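Local coordinates for protein PTHB1 (Homo sapiens, PDB 4YD8) that is a subunit of the BBSome, a coat complex thought to sort membrane proteins to primary cilia, this piece being the subunit's N-terminal seven-bladed beta-propeller, at residues Val167-Glu171 against Ser172-Gly176; Ser208-Tyr211 against Gln212-Ala215. All coordinates share one frame; numbering follows the deposited sequence.

Interaction 1. Residues Val167-Glu171 against Ser172-Gly176; sequences VFEQE and SYAFG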
ATOM      1  N   VAL A 167      -4.645   7.878 -16.541  1.00 28.21           N
ATOM      2  CA  VAL A 167      -5.086   8.767 -15.480  1.00 28.36           C
ATOM      3  C   VAL A 167      -6.591   8.927 -15.530  1.00 31.40           C
ATOM      4  O   VAL A 167      -7.166   9.206 -16.589  1.00 31.19           O
ATOM      5  CB  VAL A 167      -4.403  10.148 -15.584  1.00 33.14           C
ATOM      6  CG1 VAL A 167      -4.978  11.108 -14.559  1.00 33.72           C
ATOM      7  CG2 VAL A 167      -2.891  10.010 -15.415  1.00 32.92           C
ATOM      8  N   PHE A 168      -7.220   8.728 -14.376  1.00 30.94           N
ATOM      9  CA  PHE A 168      -8.661   8.842 -14.228  1.00 30.06           C
ATOM     10  C   PHE A 168      -9.003   9.940 -13.235  1.00 31.62           C
ATOM     11  O   PHE A 168      -8.528   9.930 -12.102  1.00 29.79           O
ATOM     12  CB  PHE A 168      -9.261   7.511 -13.762  1.00 28.81           C
ATOM     13  CG  PHE A 168      -9.102   6.398 -14.763  1.00 28.38           C
ATOM     14  CD1 PHE A 168      -7.935   5.648 -14.809  1.00 30.62           C
ATOM     15  CD2 PHE A 168     -10.111   6.125 -15.672  1.00 30.64           C
ATOM     16  CE1 PHE A 168      -7.782   4.639 -15.750  1.00 32.64           C
ATOM     17  CE2 PHE A 168      -9.973   5.107 -16.609  1.00 35.33           C
ATOM     18  CZ  PHE A 168      -8.803   4.364 -16.644  1.00 35.00           C
ATOM     19  N   GLU A 169      -9.817  10.891 -13.679  1.00 26.07           N
ATOM     20  CA  GLU A 169     -10.279  11.960 -12.817  0.56 29.41           C
ATOM     21  C   GLU A 169     -11.609  11.518 -12.216  1.00 30.71           C
ATOM     22  O   GLU A 169     -12.678  11.879 -12.710  1.00 31.72           O
ATOM     23  CB  GLU A 169     -10.406  13.273 -13.602  0.56 30.96           C
ATOM     24  CG  GLU A 169      -9.069  13.792 -14.122  0.56 32.53           C
ATOM     25  CD  GLU A 169      -9.196  15.077 -14.930  0.56 42.36           C
ATOM     26  OE1 GLU A 169     -10.326  15.437 -15.321  0.56 51.53           O
ATOM     27  OE2 GLU A 169      -8.159  15.730 -15.170  0.56 42.13           O
ATOM     28  N   GLN A 170     -11.516  10.693 -11.176  1.00 27.71           N
ATOM     29  CA  GLN A 170     -12.675  10.096 -10.522  1.00 24.37           C
ATOM     30  C   GLN A 170     -13.565   9.414 -11.572  1.00 27.97           C
ATOM     31  O   GLN A 170     -13.116   8.466 -12.213  1.00 28.93           O
ATOM     32  CB  GLN A 170     -13.403  11.162  -9.689  1.00 28.54           C
ATOM     33  CG  GLN A 170     -12.429  11.748  -8.627  1.00 28.99           C
ATOM     34  CD  GLN A 170     -13.035  12.799  -7.712  1.00 35.01           C
ATOM     35  OE1 GLN A 170     -13.616  13.783  -8.170  1.00 31.37           O
ATOM     36  NE2 GLN A 170     -12.868  12.608  -6.398  1.00 26.72           N
ATOM     37  N   GLU A 171     -14.803   9.886 -11.761  1.00 29.56           N
ATOM     38  CA  GLU A 171     -15.742   9.225 -12.673  1.00 29.28           C
ATOM     39  C   GLU A 171     -15.358   9.300 -14.154  1.00 32.67           C
ATOM     40  O   GLU A 171     -16.001   8.660 -14.981  1.00 32.24           O
ATOM     41  CB  GLU A 171     -17.159   9.820 -12.536  1.00 27.44           C
ATOM     42  CG  GLU A 171     -17.840   9.560 -11.180  1.00 36.81           C
ATOM     43  CD  GLU A 171     -17.408  10.549 -10.100  1.00 37.99           C
ATOM     44  OE1 GLU A 171     -16.752  11.552 -10.449  1.00 36.45           O
ATOM     45  OE2 GLU A 171     -17.725  10.324  -8.910  1.00 33.14           O
ATOM     46  N   SER A 172     -14.356  10.092 -14.516  1.00 28.88           N
ATOM     47  CA  SER A 172     -14.046  10.207 -15.944  1.00 36.44           C
ATOM     48  C   SER A 172     -12.582   9.944 -16.289  1.00 35.27           C
ATOM     49  O   SER A 172     -11.670  10.273 -15.531  1.00 33.91           O
ATOM     50  CB  SER A 172     -14.471  11.584 -16.476  1.00 48.65           C
ATOM     51  OG  SER A 172     -13.958  12.638 -15.683  1.00 60.94           O
ATOM     52  N   TYR A 173     -12.375   9.325 -17.449  1.00 34.65           N
ATOM     53  CA  TYR A 173     -11.035   9.078 -17.960  1.00 36.02           C
ATOM     54  C   TYR A 173     -10.426  10.386 -18.438  1.00 40.17           C
ATOM     55  O   TYR A 173     -11.067  11.133 -19.172  1.00 41.72           O
ATOM     56  CB  TYR A 173     -11.083   8.062 -19.100  1.00 38.82           C
ATOM     57  CG  TYR A 173      -9.742   7.731 -19.698  1.00 34.99           C
ATOM     58  CD1 TYR A 173      -8.714   7.230 -18.916  1.00 35.81           C
ATOM     59  CD2 TYR A 173      -9.510   7.892 -21.065  1.00 42.11           C
ATOM     60  CE1 TYR A 173      -7.486   6.911 -19.469  1.00 37.76           C
ATOM     61  CE2 TYR A 173      -8.286   7.582 -21.623  1.00 43.10           C
ATOM     62  CZ  TYR A 173      -7.280   7.090 -20.824  1.00 45.01           C
ATOM     63  OH  TYR A 173      -6.064   6.773 -21.384  1.00 46.38           O
ATOM     64  N   ALA A 174      -9.192  10.662 -18.032  1.00 37.42           N
ATOM     65  CA  ALA A 174      -8.524  11.900 -18.419  1.00 34.41           C
ATOM     66  C   ALA A 174      -7.641  11.695 -19.648  1.00 36.62           C
ATOM     67  O   ALA A 174      -7.902  12.251 -20.707  1.00 38.15           O
ATOM     68  CB  ALA A 174      -7.696  12.441 -17.254  1.00 33.89           C
ATOM     69  N   PHE A 175      -6.598  10.884 -19.512  1.00 33.49           N
ATOM     70  CA  PHE A 175      -5.672  10.661 -20.616  1.00 35.10           C
ATOM     71  C   PHE A 175      -4.754   9.476 -20.331  1.00 36.41           C
ATOM     72  O   PHE A 175      -4.733   8.946 -19.213  1.00 34.80           O
ATOM     73  CB  PHE A 175      -4.822  11.913 -20.878  1.00 36.54           C
ATOM     74  CG  PHE A 175      -4.007  12.347 -19.686  1.00 41.93           C
ATOM     75  CD1 PHE A 175      -2.783  11.754 -19.410  1.00 42.77           C
ATOM     76  CD2 PHE A 175      -4.472  13.336 -18.835  1.00 41.39           C
ATOM     77  CE1 PHE A 175      -2.035  12.142 -18.305  1.00 44.26           C
ATOM     78  CE2 PHE A 175      -3.730  13.729 -17.730  1.00 40.22           C
ATOM     79  CZ  PHE A 175      -2.508  13.129 -17.467  1.00 38.57           C
ATOM     80  N   GLY A 176      -3.991   9.079 -21.344  1.00 34.58           N
ATOM     81  CA  GLY A 176      -3.003   8.019 -21.198  1.00 36.97           C
ATOM     82  C   GLY A 176      -1.698   8.356 -21.912  1.00 39.31           C
ATOM     83  O   GLY A 176      -1.710   8.929 -23.001  1.00 38.50           O
TER
HETATM   84  O   HOH W   1     -14.268  14.090 -13.027  1.00 51.89           O

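Interaction 2. Residues Ser208-Tyr211 against Gln212-Ala215; sequences SYKY and QVLA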
ATOM      1  N   SER A 208      11.283  10.013 -12.215  1.00 25.60           N
ATOM      2  CA  SER A 208      10.234  10.897 -11.733  1.00 28.13           C
ATOM      3  C   SER A 208       9.673  11.689 -12.911  1.00 27.92           C
ATOM      4  O   SER A 208      10.423  12.335 -13.635  1.00 31.25           O
ATOM      5  CB  SER A 208      10.766  11.848 -10.662  1.00 29.19           C
ATOM      6  OG  SER A 208       9.757  12.724 -10.182  1.00 30.60           O
ATOM      7  N   TYR A 209       8.356  11.633 -13.082  1.00 27.18           N
ATOM      8  CA  TYR A 209       7.672  12.349 -14.155  1.00 30.54           C
ATOM      9  C   TYR A 209       6.685  13.365 -13.592  1.00 33.90           C
ATOM     10  O   TYR A 209       5.787  12.997 -12.846  1.00 28.05           O
ATOM     11  CB  TYR A 209       6.907  11.376 -15.055  1.00 33.36           C
ATOM     12  CG  TYR A 209       7.780  10.387 -15.773  1.00 30.84           C
ATOM     13  CD1 TYR A 209       8.088   9.161 -15.197  1.00 30.19           C
ATOM     14  CD2 TYR A 209       8.304  10.678 -17.032  1.00 32.71           C
ATOM     15  CE1 TYR A 209       8.895   8.244 -15.848  1.00 34.56           C
ATOM     16  CE2 TYR A 209       9.120   9.762 -17.695  1.00 37.53           C
ATOM     17  CZ  TYR A 209       9.410   8.545 -17.090  1.00 36.29           C
ATOM     18  OH  TYR A 209      10.211   7.616 -17.721  1.00 39.39           O
ATOM     19  N   LYS A 210       6.837  14.631 -13.966  1.00 32.67           N
ATOM     20  CA  LYS A 210       5.903  15.671 -13.548  0.52 35.27           C
ATOM     21  C   LYS A 210       4.517  15.429 -14.128  1.00 36.34           C
ATOM     22  O   LYS A 210       4.378  15.133 -15.322  1.00 33.77           O
ATOM     23  CB  LYS A 210       6.403  17.053 -13.971  0.52 38.76           C
ATOM     24  CG  LYS A 210       7.714  17.472 -13.329  0.52 41.82           C
ATOM     25  CD  LYS A 210       7.629  18.889 -12.771  0.52 46.25           C
ATOM     26  CE  LYS A 210       7.132  18.904 -11.320  0.52 43.49           C
ATOM     27  NZ  LYS A 210       5.678  18.576 -11.140  0.52 37.99           N
ATOM     28  N   TYR A 211       3.490  15.555 -13.286  1.00 30.91           N
ATOM     29  CA  TYR A 211       2.117  15.357 -13.738  1.00 32.17           C
ATOM     30  C   TYR A 211       1.735  16.251 -14.922  1.00 34.50           C
ATOM     31  O   TYR A 211       1.123  15.785 -15.889  1.00 38.90           O
ATOM     32  CB  TYR A 211       1.126  15.609 -12.602  1.00 31.46           C
ATOM     33  CG  TYR A 211      -0.306  15.445 -13.053  1.00 33.03           C
ATOM     34  CD1 TYR A 211      -0.823  14.183 -13.308  1.00 35.19           C
ATOM     35  CD2 TYR A 211      -1.133  16.541 -13.230  1.00 34.55           C
ATOM     36  CE1 TYR A 211      -2.120  14.013 -13.720  1.00 34.64           C
ATOM     37  CE2 TYR A 211      -2.446  16.379 -13.645  1.00 44.06           C
ATOM     38  CZ  TYR A 211      -2.931  15.106 -13.886  1.00 38.38           C
ATOM     39  OH  TYR A 211      -4.225  14.920 -14.300  1.00 50.04           O
ATOM     40  N   GLN A 212       2.084  17.531 -14.849  1.00 34.99           N
ATOM     41  CA  GLN A 212       1.687  18.452 -15.915  1.00 38.44           C
ATOM     42  C   GLN A 212       2.430  18.159 -17.213  1.00 43.52           C
ATOM     43  O   GLN A 212       1.869  18.319 -18.294  1.00 46.55           O
ATOM     44  CB  GLN A 212       1.902  19.908 -15.497  1.00 47.09           C
ATOM     45  CG  GLN A 212       1.028  20.347 -14.312  1.00 57.24           C
ATOM     46  CD  GLN A 212      -0.474  20.318 -14.608  1.00 62.94           C
ATOM     47  OE1 GLN A 212      -0.900  20.261 -15.765  1.00 65.98           O
ATOM     48  NE2 GLN A 212      -1.280  20.363 -13.552  1.00 59.57           N
ATOM     49  N   VAL A 213       3.678  17.710 -17.107  1.00 40.22           N
ATOM     50  CA  VAL A 213       4.428  17.293 -18.283  1.00 44.67           C
ATOM     51  C   VAL A 213       3.741  16.089 -18.921  1.00 45.45           C
ATOM     52  O   VAL A 213       3.578  16.033 -20.135  1.00 47.28           O
ATOM     53  CB  VAL A 213       5.892  16.955 -17.938  1.00 45.71           C
ATOM     54  CG1 VAL A 213       6.558  16.199 -19.081  1.00 45.58           C
ATOM     55  CG2 VAL A 213       6.653  18.222 -17.618  1.00 43.57           C
ATOM     56  N   LEU A 214       3.317  15.138 -18.098  1.00 41.03           N
ATOM     57  CA  LEU A 214       2.511  14.016 -18.576  1.00 38.06           C
ATOM     58  C   LEU A 214       1.229  14.489 -19.240  1.00 40.41           C
ATOM     59  O   LEU A 214       0.917  14.088 -20.358  1.00 45.38           O
ATOM     60  CB  LEU A 214       2.164  13.072 -17.421  1.00 38.60           C
ATOM     61  CG  LEU A 214       3.167  11.940 -17.238  1.00 50.80           C
ATOM     62  CD1 LEU A 214       3.103  11.417 -15.831  1.00 51.97           C
ATOM     63  CD2 LEU A 214       2.854  10.833 -18.215  1.00 56.99           C
ATOM     64  N   ALA A 215       0.493  15.344 -18.535  1.00 39.82           N
ATOM     65  CA  ALA A 215      -0.782  15.851 -19.015  1.00 41.69           C
ATOM     66  C   ALA A 215      -0.625  16.544 -20.363  1.00 52.35           C
ATOM     67  O   ALA A 215      -1.447  16.359 -21.262  1.00 52.96           O
ATOM     68  CB  ALA A 215      -1.385  16.799 -18.007  1.00 41.27           C
TER
HETATM   69  O   HOH W   2       3.122  18.783 -12.364  1.00 40.84           O

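Interaction 1. Residues Val167-Glu171 against Ser172-Gly176
Val167 faces two residues at once, Ala174 and Phe175, the signature of a classic beta bulge. Its N donates to Phe175 O at 2.9 Å in an almost straight bond (174° at the hydrogen), while its O takes Ala174 N at 2.9 Å and, more weakly, Phe175 N. On the same side of the sheet the valine lies alongside Phe175: CB sits over one face of the phenyl ring, off toward its rim, in a CH-pi contact, and CG2 meets Phe175 CE1 at 3.7 Å. With CG of Phe175 held between its own N and carbonyl carbon (chi1 59°), the ring folds back against the valine. Ala174 CB rests against Val167 CG1 and, in one of the two conformers of Glu169, against Glu169 CG at 3.7 Å.

Phe168 and Tyr173, a non-hydrogen-bonded pair, meet on the other side. Tyr173 CD1 rests 3.4 Å from Phe168 CE2, over the phenyl face, with the two ring planes inclined at 51°. Beyond them, Glu169 and Ser172 close the hairpin through a type II' turn. Glu169 N binds Ser172 O at 2.7 Å, and Ser172 N returns to Glu169 O, reaching it from above the carbonyl plane; a water joins that same oxygen to Ser172 OG. Outside the hairpin, His133 meets the Phe168 ring and bonds Gln170 O, while Lys89 O receives Gln170 NE2 and Ser92 OG pairs with Glu171 OE1. These ties link the turn to the preceding blade. The hairpin joins the last two strands of its blade; backbone bonds set the bulge and turn, and the rings add apolar contact on both faces, so its register probably depends on the main chain more than on polar side chains.

Interaction 2. Residues Ser208-Tyr211 against Gln212-Ala215
Lys210 O accepts Leu214 N at 3.0 Å, and one residue on Tyr211 O accepts Ala215 N at 2.8 Å; both bonds are close to straight, at 168° and 163°. They make the first turn of a short helix, with Lys210 as the N-cap residue. The N-H of Gln212, near the helix start, is satisfied by a water at 3.0 Å from Gln212 N. In one of the two conformers of Lys210, bends along the side chain bring NZ round to donate to that water as well, at 2.8 Å from Lys210 NZ, and the ammonium has a further acceptor in Thr194 O. Here the third strand of a propeller blade, 205-210, runs straight into the helix that opens the excursion to its outermost strand, 241-244. At the junction Lys210 CB meets Val213 CG2 at 3.8 Å, and Tyr209 CB touches Leu214 CD1. Tyr209 OH is bonded to Glu207 OE1. Tyr211 projects off the helix, its CG opposite the backbone N (chi1 179°), and Gln212 NE2 lies at the ring's edge, 3.8 Å from Tyr211 CD2. Replacing this tyrosine by an alanine would probably open a gap beside Phe147 and Phe197, and leave the amide of Gln212 freer to turn. At the far end, Leu214 O and Ala215 O receive NE and NH2 of Arg177.

In the fold
Interactions 1 and 2 lie on successive blades of the propeller, their centres about 15 Å apart, and touch directly where the helix of 211-216 packs on the hairpin of 164-178. Phe175 CZ comes within 3.6 Å of Ala215 CA and its CE2 within 3.7 Å of Tyr211 OH; Val167 CG1 reaches the same hydroxyl oxygen, Tyr211 OH, at 3.9 Å. The Val167-Phe175 side of the bulge is thus the surface met by Tyr211 and Ala215. Gly145, a site critical for protein stability, lies in the same region without touching the side chains of Gln170, about 10 Å away, or Tyr211, about 9 Å away.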